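Local coordinates for protein short-chain-enoyl-CoA hydratase (Clostridium acetobutylicum, PDB 5Z7R) that catalyses the reversible hydration of crotonyl-CoA and other short-chain enoyl-CoA thioesters in butanoate metabolism, at residues M117-F130 with G177-M189. Numbering follows the deposited sequence.
Sequences MSCDIRIASSNARF and GLVNKVVEPSELM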
loop_
_atom_site.group_PDB
_atom_site.type_symbol
_atom_site.label_atom_id
_atom_site.label_comp_id
_atom_site.label_asym_id
_atom_site.label_seq_id
_atom_site.Cartn_x
_atom_site.Cartn_y
_atom_site.Cartn_z
ATOM N N MET A 117 -21.018 -10.364 -2.220
ATOM C CA MET A 117 -20.024 -9.251 -2.123
ATOM C C MET A 117 -18.891 -9.419 -3.097
ATOM O O MET A 117 -18.167 -8.462 -3.376
ATOM C CB MET A 117 -19.450 -9.176 -0.736
ATOM C CG MET A 117 -20.505 -8.804 0.266
ATOM S SD MET A 117 -19.941 -8.260 1.861
ATOM C CE MET A 117 -19.479 -9.748 2.735
ATOM N N SER A 118 -18.762 -10.626 -3.649
ATOM C CA SER A 118 -17.722 -10.928 -4.604
ATOM C C SER A 118 -18.140 -10.678 -6.019
ATOM O O SER A 118 -17.331 -10.830 -6.913
ATOM C CB SER A 118 -17.259 -12.393 -4.461
ATOM O OG SER A 118 -16.944 -12.722 -3.104
ATOM N N CYS A 119 -19.389 -10.295 -6.254
ATOM C CA CYS A 119 -19.802 -9.805 -7.587
ATOM C C CYS A 119 -19.623 -8.288 -7.750
ATOM O O CYS A 119 -19.477 -7.542 -6.780
ATOM C CB CYS A 119 -21.272 -10.137 -7.837
ATOM S SG CYS A 119 -21.724 -11.854 -7.516
ATOM N N ASP A 120 -19.630 -7.842 -8.987
ATOM C CA ASP A 120 -19.543 -6.436 -9.299
ATOM C C ASP A 120 -20.686 -5.548 -8.709
ATOM O O ASP A 120 -20.413 -4.536 -8.066
ATOM C CB ASP A 120 -19.482 -6.288 -10.812
ATOM C CG ASP A 120 -18.222 -6.879 -11.391
ATOM O OD1 ASP A 120 -17.152 -6.336 -11.082
ATOM O OD2 ASP A 120 -18.290 -7.872 -12.148
ATOM N N ILE A 121 -21.945 -5.963 -8.932
ATOM C CA ILE A 121 -23.152 -5.221 -8.612
ATOM C C ILE A 121 -24.108 -6.111 -7.826
ATOM O O ILE A 121 -24.371 -7.250 -8.211
ATOM C CB ILE A 121 -23.820 -4.771 -9.917
ATOM C CG1 ILE A 121 -22.962 -3.713 -10.598
ATOM C CG2 ILE A 121 -25.202 -4.188 -9.675
ATOM C CD1 ILE A 121 -23.141 -3.651 -12.095
ATOM N N ARG A 122 -24.625 -5.613 -6.721
ATOM C CA ARG A 122 -25.626 -6.338 -5.970
ATOM C C ARG A 122 -26.954 -5.596 -6.089
ATOM O O ARG A 122 -27.029 -4.347 -6.050
ATOM C CB ARG A 122 -25.267 -6.419 -4.491
ATOM C CG ARG A 122 -24.196 -7.448 -4.162
ATOM C CD ARG A 122 -23.316 -7.106 -2.944
ATOM N NE ARG A 122 -22.559 -5.870 -3.107
ATOM C CZ ARG A 122 -21.614 -5.672 -4.007
ATOM N NH1 ARG A 122 -21.267 -6.631 -4.867
ATOM N NH2 ARG A 122 -21.005 -4.498 -4.059
ATOM N N ILE A 123 -28.001 -6.401 -6.189
ATOM C CA ILE A 123 -29.357 -5.950 -6.318
ATOM C C ILE A 123 -30.154 -6.982 -5.544
ATOM O O ILE A 123 -29.768 -8.141 -5.477
ATOM C CB ILE A 123 -29.653 -5.828 -7.828
ATOM C CG1 ILE A 123 -29.914 -4.372 -8.173
ATOM C CG2 ILE A 123 -30.720 -6.770 -8.360
ATOM C CD1 ILE A 123 -28.962 -3.864 -9.231
ATOM N N ALA A 124 -31.206 -6.565 -4.878
ATOM C CA ALA A 124 -31.888 -7.469 -3.973
ATOM C C ALA A 124 -33.381 -7.347 -4.140
ATOM O O ALA A 124 -33.853 -6.331 -4.672
ATOM C CB ALA A 124 -31.512 -7.165 -2.548
ATOM N N SER A 125 -34.106 -8.373 -3.670
ATOM C CA SER A 125 -35.570 -8.330 -3.578
ATOM C C SER A 125 -35.987 -8.032 -2.144
ATOM O O SER A 125 -35.291 -8.383 -1.192
ATOM C CB SER A 125 -36.257 -9.601 -4.133
ATOM O OG SER A 125 -35.872 -10.783 -3.456
ATOM N N SER A 126 -37.124 -7.358 -1.992
ATOM C CA SER A 126 -37.454 -6.729 -0.707
ATOM C C SER A 126 -37.488 -7.733 0.438
ATOM O O SER A 126 -37.421 -7.351 1.595
ATOM C CB SER A 126 -38.771 -5.918 -0.798
ATOM O OG SER A 126 -39.894 -6.759 -1.054
ATOM N N ASN A 127 -37.612 -9.012 0.100
ATOM C CA ASN A 127 -37.533 -10.112 1.071
ATOM C C ASN A 127 -36.115 -10.491 1.507
ATOM O O ASN A 127 -35.956 -11.105 2.547
ATOM C CB ASN A 127 -38.263 -11.362 0.548
ATOM C CG ASN A 127 -37.562 -12.025 -0.633
ATOM O OD1 ASN A 127 -37.308 -13.238 -0.609
ATOM N ND2 ASN A 127 -37.255 -11.254 -1.671
ATOM N N ALA A 128 -35.093 -10.113 0.739
ATOM C CA ALA A 128 -33.725 -10.535 1.072
ATOM C C ALA A 128 -33.325 -10.123 2.474
ATOM O O ALA A 128 -33.858 -9.176 3.028
ATOM C CB ALA A 128 -32.719 -10.038 0.044
ATOM N N ARG A 129 -32.430 -10.913 3.062
ATOM C CA ARG A 129 -31.736 -10.575 4.311
ATOM C C ARG A 129 -30.228 -10.791 4.162
ATOM O O ARG A 129 -29.792 -11.671 3.427
ATOM C CB ARG A 129 -32.242 -11.438 5.456
ATOM C CG ARG A 129 -33.733 -11.347 5.666
ATOM C CD ARG A 129 -34.078 -11.821 7.057
ATOM N NE ARG A 129 -35.341 -11.254 7.523
ATOM C CZ ARG A 129 -35.535 -10.753 8.741
ATOM N NH1 ARG A 129 -36.729 -10.281 9.065
ATOM N NH2 ARG A 129 -34.542 -10.707 9.635
ATOM N N PHE A 130 -29.431 -9.990 4.862
ATOM C CA PHE A 130 -27.968 -10.097 4.782
ATOM C C PHE A 130 -27.426 -10.237 6.170
ATOM O O PHE A 130 -28.015 -9.747 7.116
ATOM C CB PHE A 130 -27.320 -8.882 4.104
ATOM C CG PHE A 130 -27.705 -8.715 2.681
ATOM C CD1 PHE A 130 -28.934 -8.179 2.343
ATOM C CD2 PHE A 130 -26.861 -9.108 1.673
ATOM C CE1 PHE A 130 -29.289 -8.025 1.016
ATOM C CE2 PHE A 130 -27.220 -8.960 0.348
ATOM C CZ PHE A 130 -28.420 -8.419 0.017
ATOM N N GLY A 177 -25.432 0.848 1.423
ATOM C CA GLY A 177 -24.738 0.600 0.164
ATOM C C GLY A 177 -24.360 -0.863 -0.102
ATOM O O GLY A 177 -23.738 -1.149 -1.103
ATOM N N LEU A 178 -24.721 -1.793 0.774
ATOM C CA LEU A 178 -24.444 -3.207 0.511
ATOM C C LEU A 178 -25.021 -3.606 -0.831
ATOM O O LEU A 178 -24.370 -4.321 -1.631
ATOM C CB LEU A 178 -25.039 -4.084 1.613
ATOM C CG LEU A 178 -24.679 -5.557 1.524
ATOM C CD1 LEU A 178 -23.188 -5.762 1.321
ATOM C CD2 LEU A 178 -25.123 -6.290 2.785
ATOM N N VAL A 179 -26.259 -3.130 -1.081
ATOM C CA VAL A 179 -26.877 -3.246 -2.406
ATOM C C VAL A 179 -27.118 -1.892 -3.049
ATOM O O VAL A 179 -27.228 -0.900 -2.338
ATOM C CB VAL A 179 -28.209 -4.004 -2.355
ATOM C CG1 VAL A 179 -27.935 -5.443 -1.934
ATOM C CG2 VAL A 179 -29.216 -3.327 -1.410
ATOM N N ASN A 180 -27.179 -1.908 -4.391
ATOM C CA ASN A 180 -27.503 -0.783 -5.243
ATOM C C ASN A 180 -29.005 -0.547 -5.482
ATOM O O ASN A 180 -29.398 0.538 -5.855
ATOM C CB ASN A 180 -26.855 -0.982 -6.601
ATOM C CG ASN A 180 -25.350 -0.977 -6.544
ATOM O OD1 ASN A 180 -24.740 -0.612 -5.530
ATOM N ND2 ASN A 180 -24.732 -1.368 -7.652
ATOM N N LYS A 181 -29.835 -1.574 -5.322
ATOM C CA LYS A 181 -31.285 -1.450 -5.519
ATOM C C LYS A 181 -32.067 -2.504 -4.782
ATOM O O LYS A 181 -31.610 -3.630 -4.561
ATOM C CB LYS A 181 -31.653 -1.625 -6.969
ATOM C CG LYS A 181 -31.196 -0.558 -7.930
ATOM C CD LYS A 181 -32.087 -0.633 -9.167
ATOM C CE LYS A 181 -31.590 0.270 -10.285
ATOM N NZ LYS A 181 -30.448 -0.354 -11.007
ATOM N N VAL A 182 -33.272 -2.133 -4.406
ATOM C CA VAL A 182 -34.252 -3.089 -3.904
ATOM C C VAL A 182 -35.459 -2.993 -4.843
ATOM O O VAL A 182 -35.814 -1.903 -5.275
ATOM C CB VAL A 182 -34.560 -2.838 -2.425
ATOM C CG1 VAL A 182 -35.497 -3.894 -1.853
ATOM C CG2 VAL A 182 -33.252 -2.837 -1.653
ATOM N N VAL A 183 -35.970 -4.155 -5.249
ATOM C CA VAL A 183 -37.192 -4.324 -6.052
ATOM C C VAL A 183 -37.976 -5.434 -5.380
ATOM O O VAL A 183 -37.497 -6.011 -4.398
ATOM C CB VAL A 183 -36.928 -4.735 -7.508
ATOM C CG1 VAL A 183 -36.157 -3.662 -8.267
ATOM C CG2 VAL A 183 -36.193 -6.054 -7.590
ATOM N N GLU A 184 -39.184 -5.714 -5.869
ATOM C CA GLU A 184 -39.994 -6.802 -5.316
ATOM C C GLU A 184 -39.572 -8.090 -5.988
ATOM O O GLU A 184 -39.030 -8.056 -7.095
ATOM C CB GLU A 184 -41.491 -6.537 -5.534
ATOM C CG GLU A 184 -42.053 -5.415 -4.648
ATOM C CD GLU A 184 -42.057 -5.751 -3.157
ATOM O OE1 GLU A 184 -42.787 -6.690 -2.725
ATOM O OE2 GLU A 184 -41.334 -5.055 -2.404
ATOM N N PRO A 185 -39.812 -9.240 -5.342
ATOM C CA PRO A 185 -39.496 -10.516 -6.005
ATOM C C PRO A 185 -39.842 -10.519 -7.484
ATOM O O PRO A 185 -38.957 -10.722 -8.327
ATOM C CB PRO A 185 -40.350 -11.497 -5.243
ATOM C CG PRO A 185 -40.330 -10.939 -3.849
ATOM C CD PRO A 185 -40.412 -9.451 -4.019
ATOM N N SER A 186 -41.082 -10.201 -7.826
ATOM C CA SER A 186 -41.503 -10.320 -9.196
ATOM C C SER A 186 -40.663 -9.516 -10.193
ATOM O O SER A 186 -40.600 -9.898 -11.370
ATOM C CB SER A 186 -42.985 -9.924 -9.326
ATOM O OG SER A 186 -43.366 -9.916 -10.689
ATOM N N GLU A 187 -40.057 -8.401 -9.751
ATOM C CA GLU A 187 -39.227 -7.550 -10.613
ATOM C C GLU A 187 -37.711 -7.948 -10.683
ATOM O O GLU A 187 -37.002 -7.535 -11.600
ATOM C CB GLU A 187 -39.320 -6.102 -10.137
ATOM C CG GLU A 187 -40.734 -5.528 -10.060
ATOM C CD GLU A 187 -40.769 -4.061 -9.598
ATOM O OE1 GLU A 187 -39.915 -3.625 -8.788
ATOM O OE2 GLU A 187 -41.679 -3.329 -10.033
ATOM N N LEU A 188 -37.215 -8.727 -9.727
ATOM C CA LEU A 188 -35.750 -8.979 -9.603
ATOM C C LEU A 188 -34.971 -9.344 -10.891
ATOM O O LEU A 188 -34.041 -8.642 -11.308
ATOM C CB LEU A 188 -35.506 -10.039 -8.536
ATOM C CG LEU A 188 -34.046 -10.356 -8.175
ATOM C CD1 LEU A 188 -33.227 -9.077 -8.155
ATOM C CD2 LEU A 188 -33.963 -11.026 -6.824
ATOM N N MET A 189 -35.344 -10.435 -11.533
ATOM C CA MET A 189 -34.609 -10.882 -12.702
ATOM C C MET A 189 -34.755 -9.940 -13.879
ATOM O O MET A 189 -33.814 -9.804 -14.671
ATOM C CB MET A 189 -35.032 -12.297 -13.086
ATOM C CG MET A 189 -34.504 -13.358 -12.120
ATOM S SD MET A 189 -32.682 -13.586 -12.113
ATOM C CE MET A 189 -32.291 -13.493 -13.868
#
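Ala124 pairs with Val182 as parallel strands 121-125 and 182-183 meet: Ala124 N donates to Lys181 O (3.0 Å), and Ala124 O accepts from Val183 N. Asn180 N hydrogen-bonds to Arg122 O, extending the backbone pairing towards Leu178. There Arg122 takes over with its side chain: NE approaches Leu178 O (2.8 Å) almost in line with the C=O, though the bond is bent at the hydrogen (138°). A bend at chi3 (-61°) turns the guanidinium so that NH1 also grips Cys119 O and Ala116 O; several N-H groups suit arginine to such backbone carbonyls.

On the face bearing Ala124, Leu178 sets CG over the Phe130 ring, CD2 being 3.5 Å from CD2 of Phe130, while Val179 CG1 approaches CZ obliquely and also touches the small methyl of Ala124. On the face of Ile123 and Ser125, Ile123 packs tightly, CG2 only 3.4 Å from Leu188 CD1, with CG1 alongside the aliphatic start of Lys181. At the far end Ser126 OG donates to Glu184 OE2 (2.6 Å) from above the carboxylate plane, a polar pair suited to exposed Glu184.

Met117, touching Leu178 CD1, lies about 4 Å, between side chains, from Glu114, probably catalytic. Asn180 ND2 hydrogen-bonds to Gln160 OE1 and Gly156 O of the second subunit. Strand 182-183 is outermost in the crotonase-fold sheet within this chain, strand 100-104 flanks 121-125 across from it, helix 170-175 packs against Phe130, Val179 and Val182, and helix 188-201 against Ile123 and Lys181.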